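Local structure of putative peptidyl-arginine deiminase (1XKN) at residues Trp123-Tyr127 and Asp213-His217; Leu155-Ile160 and Ala173-Asn177; Ile266-Pro270 and Ile312-Cys316; Leu269-Glu273 and Pro283-Ala287. The protein probably hydrolyses the guanidino group of agmatine or of peptidyl-arginine, as a deiminase of the Porphyromonas type. All blocks are in the same frame, centred on the assembly; numbering follows the deposited sequence.

Interaction 1 of 4, residues Trp123-Tyr127 and Asp213-His217; sequences WGGKY and DTDGH
Beside a polar pocket formed by Asp97, Glu156 and His217, whose place is consistent with the substrate cleft of a pentein deiminase, the short, weakly bonded helical turn 122-125 meets the loop between strands 201-205 and 222-226. The turn is left-handed from Trp123 to Gly125 (phi 50°, 87° and 72°); Lys126 returns to -93°. In the loop, Asp215 (68°) and Gly216 (96°) are likewise positive. The backbones come closest at Trp123 and Thr214, with CA atoms 5.3 Å apart. Trp123 (chi1 m) lays a ring face against Thr214: CG2 sits 3.7 Å from the centroid of the six-membered ring, a CH-pi contact 17° off the normal. Asp213 packs alongside, with Trp123 CB 3.7 Å from Asp213 O and Trp123 CE3 4.0 Å from Asp213 CB. Trp123 NE1 bonds to Asp97. Thr214 (chi1 p) OG1 accepts from His217 N at 3.0 Å, an ST motif, and also meets Asp212. Lys126 (m, t, t, p) reaches across so that NZ forms a salt bridge with Asp215 OD2 at 2.7 Å, bonds to Trp123 O at 2.9 Å and weakly to Asp213 O at 3.3 Å. Water 1 links Lys126 NZ (3.2 Å) to Asp215 OD1 (2.7 Å). Asp215 OD2 also pairs with Arg180. Two cations thus share one carboxylate, and the ammonium, bonded to Trp123 O and Asp215, ties turn to loop beside an apolar indole-threonine contact.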
# COMPACT_ATOMS: atom_id res chain seq x y z
N TRP A 123 9.31 9.43 4.41
CA TRP A 123 10.25 8.86 3.45
C TRP A 123 11.68 9.36 3.62
O TRP A 123 12.32 9.79 2.65
CB TRP A 123 9.77 9.14 2.01
CG TRP A 123 8.34 8.73 1.72
CD1 TRP A 123 7.63 7.73 2.32
CD2 TRP A 123 7.48 9.29 0.72
NE1 TRP A 123 6.38 7.64 1.75
CE2 TRP A 123 6.26 8.58 0.77
CE3 TRP A 123 7.62 10.33 -0.22
CZ2 TRP A 123 5.18 8.87 -0.08
CZ3 TRP A 123 6.55 10.61 -1.07
CH2 TRP A 123 5.34 9.89 -0.99
N GLY A 124 12.20 9.30 4.84
CA GLY A 124 13.57 9.73 5.08
C GLY A 124 13.72 11.21 5.37
O GLY A 124 14.77 11.80 5.10
N GLY A 125 12.67 11.81 5.93
CA GLY A 125 12.71 13.23 6.27
C GLY A 125 12.66 14.18 5.09
O GLY A 125 13.34 15.21 5.10
N LYS A 126 11.85 13.86 4.09
CA LYS A 126 11.72 14.71 2.91
C LYS A 126 10.57 15.71 3.06
O LYS A 126 10.49 16.68 2.32
CB LYS A 126 11.48 13.87 1.66
CG LYS A 126 12.66 13.01 1.24
CD LYS A 126 12.39 12.36 -0.12
CE LYS A 126 13.57 11.53 -0.59
NZ LYS A 126 13.83 10.36 0.30
N TYR A 127 9.69 15.45 4.02
CA TYR A 127 8.54 16.30 4.27
C TYR A 127 8.44 16.59 5.77
O TYR A 127 9.03 15.88 6.58
CB TYR A 127 7.26 15.61 3.79
CG TYR A 127 7.24 15.32 2.30
CD1 TYR A 127 6.74 16.26 1.39
CD2 TYR A 127 7.73 14.11 1.79
CE1 TYR A 127 6.74 16.00 0.02
CE2 TYR A 127 7.73 13.85 0.42
CZ TYR A 127 7.24 14.80 -0.46
OH TYR A 127 7.25 14.55 -1.82
N ASP A 213 10.18 9.21 -4.94
CA ASP A 213 10.70 9.91 -3.77
C ASP A 213 10.74 9.05 -2.51
O ASP A 213 11.13 9.53 -1.44
CB ASP A 213 9.86 11.16 -3.48
CG ASP A 213 10.58 12.45 -3.82
OD1 ASP A 213 10.03 13.53 -3.52
OD2 ASP A 213 11.69 12.39 -4.39
N THR A 214 10.34 7.79 -2.62
CA THR A 214 10.34 6.89 -1.47
C THR A 214 11.63 6.09 -1.38
O THR A 214 11.80 5.27 -0.47
CB THR A 214 9.17 5.88 -1.54
OG1 THR A 214 9.36 4.98 -2.64
CG2 THR A 214 7.84 6.60 -1.71
N ASP A 215 12.55 6.34 -2.31
CA ASP A 215 13.83 5.65 -2.35
C ASP A 215 13.69 4.18 -2.70
O ASP A 215 14.37 3.32 -2.13
CB ASP A 215 14.58 5.81 -1.03
CG ASP A 215 14.87 7.25 -0.70
OD1 ASP A 215 15.52 7.93 -1.52
OD2 ASP A 215 14.44 7.71 0.39
N GLY A 216 12.78 3.88 -3.62
CA GLY A 216 12.60 2.51 -4.08
C GLY A 216 11.52 1.63 -3.48
O GLY A 216 11.75 0.43 -3.31
N HIS A 217 10.35 2.17 -3.17
CA HIS A 217 9.28 1.34 -2.61
C HIS A 217 8.97 0.16 -3.52
O HIS A 217 8.82 0.31 -4.73
CB HIS A 217 8.00 2.14 -2.40
CG HIS A 217 7.88 2.71 -1.03
ND1 HIS A 217 6.75 3.38 -0.60
CD2 HIS A 217 8.74 2.73 0.02
CE1 HIS A 217 6.92 3.77 0.65
NE2 HIS A 217 8.12 3.39 1.05
O HOH W 1 16.83 10.11 -0.69

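Interaction 2 of 4, residues Leu155-Ile160 and Ala173-Asn177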
# COMPACT_ATOMS: atom_id res chain seq x y z
N LEU A 155 9.32 2.16 9.25
CA LEU A 155 8.90 1.23 8.20
C LEU A 155 7.60 1.72 7.57
O LEU A 155 6.66 2.06 8.28
CB LEU A 155 8.68 -0.17 8.77
CG LEU A 155 8.34 -1.24 7.72
CD1 LEU A 155 9.57 -1.50 6.87
CD2 LEU A 155 7.88 -2.53 8.40
N GLU A 156 7.58 1.76 6.25
CA GLU A 156 6.39 2.17 5.52
C GLU A 156 5.74 0.92 4.95
O GLU A 156 6.44 0.01 4.49
CB GLU A 156 6.74 3.11 4.36
CG GLU A 156 7.36 4.43 4.78
CD GLU A 156 8.84 4.49 4.50
OE1 GLU A 156 9.58 5.05 5.34
OE2 GLU A 156 9.27 3.99 3.44
N GLY A 157 4.42 0.86 4.98
CA GLY A 157 3.73 -0.30 4.46
C GLY A 157 4.00 -0.51 2.98
O GLY A 157 3.97 -1.65 2.49
N GLY A 158 4.26 0.57 2.25
CA GLY A 158 4.52 0.46 0.83
C GLY A 158 5.89 -0.09 0.50
O GLY A 158 6.18 -0.40 -0.66
N ALA A 159 6.74 -0.23 1.52
CA ALA A 159 8.09 -0.74 1.34
C ALA A 159 8.18 -2.25 1.50
O ALA A 159 9.23 -2.85 1.27
CB ALA A 159 9.04 -0.05 2.31
N ILE A 160 7.08 -2.88 1.90
CA ILE A 160 7.05 -4.32 2.09
C ILE A 160 5.82 -4.93 1.42
O ILE A 160 4.85 -4.22 1.15
CB ILE A 160 7.04 -4.71 3.59
CG1 ILE A 160 5.80 -4.13 4.27
CG2 ILE A 160 8.31 -4.21 4.27
CD1 ILE A 160 5.56 -4.67 5.67
N ALA A 173 17.15 -0.80 -1.79
CA ALA A 173 17.15 0.64 -1.99
C ALA A 173 16.42 1.39 -0.88
O ALA A 173 16.85 2.46 -0.46
CB ALA A 173 16.54 0.98 -3.34
N CYS A 174 15.31 0.83 -0.41
CA CYS A 174 14.54 1.51 0.63
C CYS A 174 14.90 1.08 2.05
O CYS A 174 15.36 1.90 2.85
CB CYS A 174 13.04 1.31 0.40
SG CYS A 174 11.98 2.15 1.59
N LEU A 175 14.70 -0.19 2.37
CA LEU A 175 14.98 -0.67 3.72
C LEU A 175 16.43 -0.61 4.18
O LEU A 175 16.70 -0.74 5.37
CB LEU A 175 14.43 -2.09 3.91
CG LEU A 175 13.08 -2.13 4.64
CD1 LEU A 175 12.03 -1.37 3.85
CD2 LEU A 175 12.63 -3.57 4.86
N LEU A 176 17.36 -0.41 3.26
CA LEU A 176 18.75 -0.30 3.68
C LEU A 176 19.27 1.13 3.49
O LEU A 176 20.45 1.39 3.67
CB LEU A 176 19.65 -1.30 2.93
CG LEU A 176 19.45 -2.77 3.33
CD1 LEU A 176 20.54 -3.63 2.71
CD2 LEU A 176 19.48 -2.91 4.85
N ASN A 177 18.37 2.05 3.14
CA ASN A 177 18.79 3.44 2.97
C ASN A 177 19.05 4.01 4.37
O ASN A 177 18.20 3.90 5.26
CB ASN A 177 17.71 4.27 2.27
CG ASN A 177 18.20 5.66 1.89
OD1 ASN A 177 18.78 6.37 2.71
ND2 ASN A 177 17.98 6.05 0.64
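Apolar contacts make up most of this buried meeting of a loop with the end of short helix 172-175. Ala159 CB lies 3.6 Å from Leu175 CD1 and 3.7 Å from Cys174 SG, so the small methyl fits where those two side chains come together; the Ala159 and Cys174 CA atoms, 6.9 Å apart, mark the closest backbone approach. Leu175 CD1 also reaches Leu155 CD1 at 3.9 Å, and Leu175 CD2 comes within 4.4 Å of Ile160 CG2, which gives Leu175 the widest reach in the contact. Polar groups lie at one border: Glu156 OE2 is 3.8 Å from Cys174 SG, but its real partners are His217, through OE2, and Arg180, whose salt bridge goes to OE1. Backbone bonds shape each side separately. Ala159 N to Glu156 O, 3.0 Å, closes the 3-10 turn 157-159, and Asn177 N to Cys174 O, 3.0 Å, finishes the other segment as Leu176 leaves helical geometry. Helix 186-197 touches Leu155 and Ile160 through Leu193 and Leu197. The contact packs the loop leading into strand 160-162 against the helix that follows strand 167-171; with helix 186-197 and strand 201-205 next, the beta-beta-alpha-beta order is consistent with a pentein propeller module.

Interaction 3 of 4, residues Ile266-Pro270 and Ile312-Cys316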
# COMPACT_ATOMS: atom_id res chain seq x y z
N ILE A 266 6.53 -15.99 -11.79
CA ILE A 266 6.71 -14.57 -12.07
C ILE A 266 5.84 -14.12 -13.24
O ILE A 266 5.99 -14.61 -14.36
CB ILE A 266 8.18 -14.25 -12.39
CG1 ILE A 266 9.10 -14.87 -11.32
CG2 ILE A 266 8.39 -12.75 -12.48
CD1 ILE A 266 8.84 -14.39 -9.90
N VAL A 267 4.93 -13.18 -12.97
CA VAL A 267 4.05 -12.65 -14.00
C VAL A 267 4.50 -11.24 -14.35
O VAL A 267 4.64 -10.40 -13.47
CB VAL A 267 2.58 -12.61 -13.50
CG1 VAL A 267 1.69 -11.94 -14.53
CG2 VAL A 267 2.09 -14.02 -13.21
N LYS A 268 4.73 -10.99 -15.63
CA LYS A 268 5.17 -9.67 -16.07
C LYS A 268 4.01 -8.69 -16.22
O LYS A 268 2.93 -9.06 -16.69
CB LYS A 268 5.91 -9.75 -17.41
CG LYS A 268 7.22 -10.52 -17.38
CD LYS A 268 7.95 -10.37 -18.71
CE LYS A 268 9.25 -11.15 -18.73
NZ LYS A 268 8.99 -12.62 -18.69
N LEU A 269 4.25 -7.46 -15.80
CA LEU A 269 3.26 -6.39 -15.92
C LEU A 269 3.93 -5.29 -16.72
O LEU A 269 5.14 -5.09 -16.62
CB LEU A 269 2.86 -5.85 -14.54
CG LEU A 269 1.61 -6.46 -13.89
CD1 LEU A 269 1.44 -5.91 -12.49
CD2 LEU A 269 0.39 -6.13 -14.74
N PRO A 270 3.16 -4.57 -17.54
CA PRO A 270 3.79 -3.49 -18.30
C PRO A 270 4.01 -2.30 -17.38
O PRO A 270 3.54 -2.29 -16.24
CB PRO A 270 2.75 -3.20 -19.39
CG PRO A 270 1.46 -3.49 -18.70
CD PRO A 270 1.75 -4.76 -17.93
N ILE A 312 -4.11 -8.25 -17.38
CA ILE A 312 -3.18 -9.14 -16.70
C ILE A 312 -3.60 -9.31 -15.24
O ILE A 312 -3.63 -10.43 -14.73
CB ILE A 312 -1.74 -8.60 -16.78
CG1 ILE A 312 -1.25 -8.68 -18.23
CG2 ILE A 312 -0.81 -9.39 -15.85
CD1 ILE A 312 0.08 -8.02 -18.48
N LEU A 313 -3.94 -8.21 -14.58
CA LEU A 313 -4.37 -8.30 -13.19
C LEU A 313 -5.71 -9.03 -13.07
O LEU A 313 -5.98 -9.68 -12.06
CB LEU A 313 -4.43 -6.90 -12.56
CG LEU A 313 -3.02 -6.33 -12.32
CD1 LEU A 313 -3.10 -4.86 -11.93
CD2 LEU A 313 -2.34 -7.14 -11.23
N GLN A 314 -6.55 -8.92 -14.10
CA GLN A 314 -7.83 -9.61 -14.07
C GLN A 314 -7.58 -11.12 -14.11
O GLN A 314 -8.33 -11.91 -13.53
CB GLN A 314 -8.71 -9.18 -15.25
CG GLN A 314 -10.08 -9.84 -15.26
CD GLN A 314 -10.90 -9.50 -14.03
OE1 GLN A 314 -11.56 -8.46 -13.98
NE2 GLN A 314 -10.85 -10.37 -13.03
N GLN A 315 -6.51 -11.51 -14.80
CA GLN A 315 -6.13 -12.92 -14.89
C GLN A 315 -5.63 -13.40 -13.53
O GLN A 315 -5.90 -14.53 -13.12
CB GLN A 315 -5.02 -13.09 -15.94
CG GLN A 315 -5.49 -12.84 -17.37
CD GLN A 315 -4.36 -12.48 -18.31
OE1 GLN A 315 -3.19 -12.73 -18.03
NE2 GLN A 315 -4.70 -11.88 -19.45
N CYS A 316 -4.92 -12.53 -12.81
CA CYS A 316 -4.40 -12.87 -11.49
C CYS A 316 -5.49 -12.94 -10.42
O CYS A 316 -5.34 -13.67 -9.44
CB CYS A 316 -3.34 -11.84 -11.06
SG CYS A 316 -1.83 -11.84 -12.06
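Ile312 is the main bump: its side chain, in the m,t rotamer, points from the helix into a hollow lined by Val267 to Pro270. Its CG2 nestles against Leu269 CD2 at 3.6 Å and Val267 CG1 at 3.8 Å, while Ile312 CD1 reaches Lys268 O at 3.5 Å and Pro270 CD at 3.7 Å. Val267 is the returning bump. Its CB points toward the helix, and CG1 lies between Ile312 CG2 and Cys316 SG, the latter 4.3 Å away and one helical turn further on. Leu269 starts out sideways, but its end comes nearer, and Leu269 CD1 lies 4.2 Å from Leu313 CD2. The two short axes pass 9.9 Å apart at 152°, so the helix runs roughly antiparallel to the strand. Lys268 points away and bonds through NZ to Tyr250, and Ile266 packs on the same helix 243-253. Strand 265-269 therefore carries one helix on each face, 243-253 against Ile266 and Lys268 and 305-316 against Val267 and Leu269, while pairing with strand 229-233. Such layering of helices about a small sheet, the second helix coming from the following part of the chain, is typical of an alpha/beta fold and consistent with neighbouring pentein propeller modules.

Interaction 4 of 4, residues Leu269-Glu273 and Pro283-Ala287; sequences LPMPE and PASYA
Two loops run antiparallel, extended except at Tyr286 and Ala287, which turn; Met271 stands opposite Ser285 (CA atoms 5.9 Å apart). Just after strand 265-269, Pro270 (-77/170) sets its CG 4.1 Å from Tyr286 CD2 and its carbonyl O at the ring edge, 3.3 Å from Tyr286 CD2; water 2 bridges Pro270 O (2.7 Å) to Tyr286 N (2.8 Å). Met271, present as selenomethionine, points its CB away, but an m,m,m side chain curls back, placing CE 3.6 Å from Ala284 O and SE 4.0 Å from Ser285 OG. Pro272 (-66/157) faces the loop: CG stands 3.5 Å from the Tyr286 (chi1 m) ring centroid, 14° off the normal, a CH-pi contact, and Pro272 CD is 3.5 Å from Ala284 O. Ser285 OG accepts from Ala287 N (3.2 Å), an ST turn, and also bonds Asp220. With Tyr286 OH bonded to Asp306 of helix 305-316, the Pro272-Tyr286 CH-pi contact lies in the connection between two beta-beta-alpha-beta modules, consistent with the pentein propeller.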
# COMPACT_ATOMS: atom_id res chain seq x y z
N LEU A 269 4.25 -7.46 -15.80
CA LEU A 269 3.26 -6.39 -15.92
C LEU A 269 3.93 -5.29 -16.72
O LEU A 269 5.14 -5.09 -16.62
CB LEU A 269 2.86 -5.85 -14.54
CG LEU A 269 1.61 -6.46 -13.89
CD1 LEU A 269 1.44 -5.91 -12.49
CD2 LEU A 269 0.39 -6.13 -14.74
N PRO A 270 3.16 -4.57 -17.54
CA PRO A 270 3.79 -3.49 -18.30
C PRO A 270 4.01 -2.30 -17.38
O PRO A 270 3.54 -2.29 -16.24
CB PRO A 270 2.75 -3.20 -19.39
CG PRO A 270 1.46 -3.49 -18.70
CD PRO A 270 1.75 -4.76 -17.93
N MSE A 271 4.77 -1.32 -17.87
CA MSE A 271 5.01 -0.09 -17.13
C MSE A 271 4.20 0.93 -17.90
O MSE A 271 4.02 0.79 -19.11
CB MSE A 271 6.48 0.32 -17.16
CG MSE A 271 7.35 -0.30 -16.08
SE MSE A 271 6.92 0.30 -14.30
CE MSE A 271 7.64 2.10 -14.46
N PRO A 272 3.66 1.95 -17.23
CA PRO A 272 2.88 2.96 -17.95
C PRO A 272 3.81 3.71 -18.89
O PRO A 272 5.03 3.73 -18.67
CB PRO A 272 2.38 3.86 -16.83
CG PRO A 272 2.29 2.95 -15.65
CD PRO A 272 3.54 2.12 -15.77
N GLU A 273 3.27 4.31 -19.94
CA GLU A 273 4.12 5.09 -20.83
C GLU A 273 4.57 6.24 -19.94
O GLU A 273 3.85 6.64 -19.03
CB GLU A 273 3.33 5.62 -22.02
CG GLU A 273 3.14 4.59 -23.12
CD GLU A 273 2.24 5.08 -24.23
OE1 GLU A 273 1.92 6.28 -24.27
OE2 GLU A 273 1.87 4.24 -25.08
N PRO A 283 6.64 8.82 -10.83
CA PRO A 283 6.69 7.37 -10.58
C PRO A 283 5.41 6.58 -10.87
O PRO A 283 4.93 5.83 -10.03
CB PRO A 283 7.09 7.30 -9.11
CG PRO A 283 6.36 8.47 -8.53
CD PRO A 283 6.55 9.57 -9.56
N ALA A 284 4.88 6.76 -12.08
CA ALA A 284 3.66 6.06 -12.48
C ALA A 284 3.94 4.56 -12.63
O ALA A 284 4.89 4.16 -13.30
CB ALA A 284 3.16 6.62 -13.81
N SER A 285 3.10 3.74 -12.00
CA SER A 285 3.27 2.30 -12.08
C SER A 285 1.99 1.52 -11.79
O SER A 285 1.28 1.81 -10.83
CB SER A 285 4.35 1.84 -11.10
OG SER A 285 4.45 0.42 -11.11
N TYR A 286 1.71 0.54 -12.64
CA TYR A 286 0.52 -0.29 -12.46
C TYR A 286 0.66 -1.22 -11.26
O TYR A 286 -0.33 -1.78 -10.80
CB TYR A 286 0.25 -1.12 -13.71
CG TYR A 286 0.02 -0.29 -14.96
CD1 TYR A 286 -1.00 0.65 -15.02
CD2 TYR A 286 0.84 -0.44 -16.07
CE1 TYR A 286 -1.21 1.43 -16.16
CE2 TYR A 286 0.65 0.32 -17.22
CZ TYR A 286 -0.38 1.25 -17.26
OH TYR A 286 -0.56 2.00 -18.39
N ALA A 287 1.88 -1.38 -10.76
CA ALA A 287 2.09 -2.25 -9.61
C ALA A 287 1.50 -1.62 -8.35
O ALA A 287 1.32 -2.29 -7.34
CB ALA A 287 3.57 -2.53 -9.40
O HOH W 2 3.69 -1.00 -13.83

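Overall arrangement
The four contacts form two touching pairs. Interaction 2 is nested within the loop that interaction 1 closes; their centres lie about 9 Å apart, and they meet round the probable hydrogen bond of His217 NE2 to Glu156 OE2 at 2.7 Å. Interactions 3 and 4 follow later in the chain, share Leu269 and Pro270, and have centres about 12 Å apart. Between the pairs, interactions 1 and 4 come closest, their nearest atoms about 5 Å apart without touching, while the centres of 1 and 3 are about 27 Å apart. Interactions 3 and 4 join strand 265-269 and its loop to the following helix 305-316, consistent with successive modules of a pentein propeller.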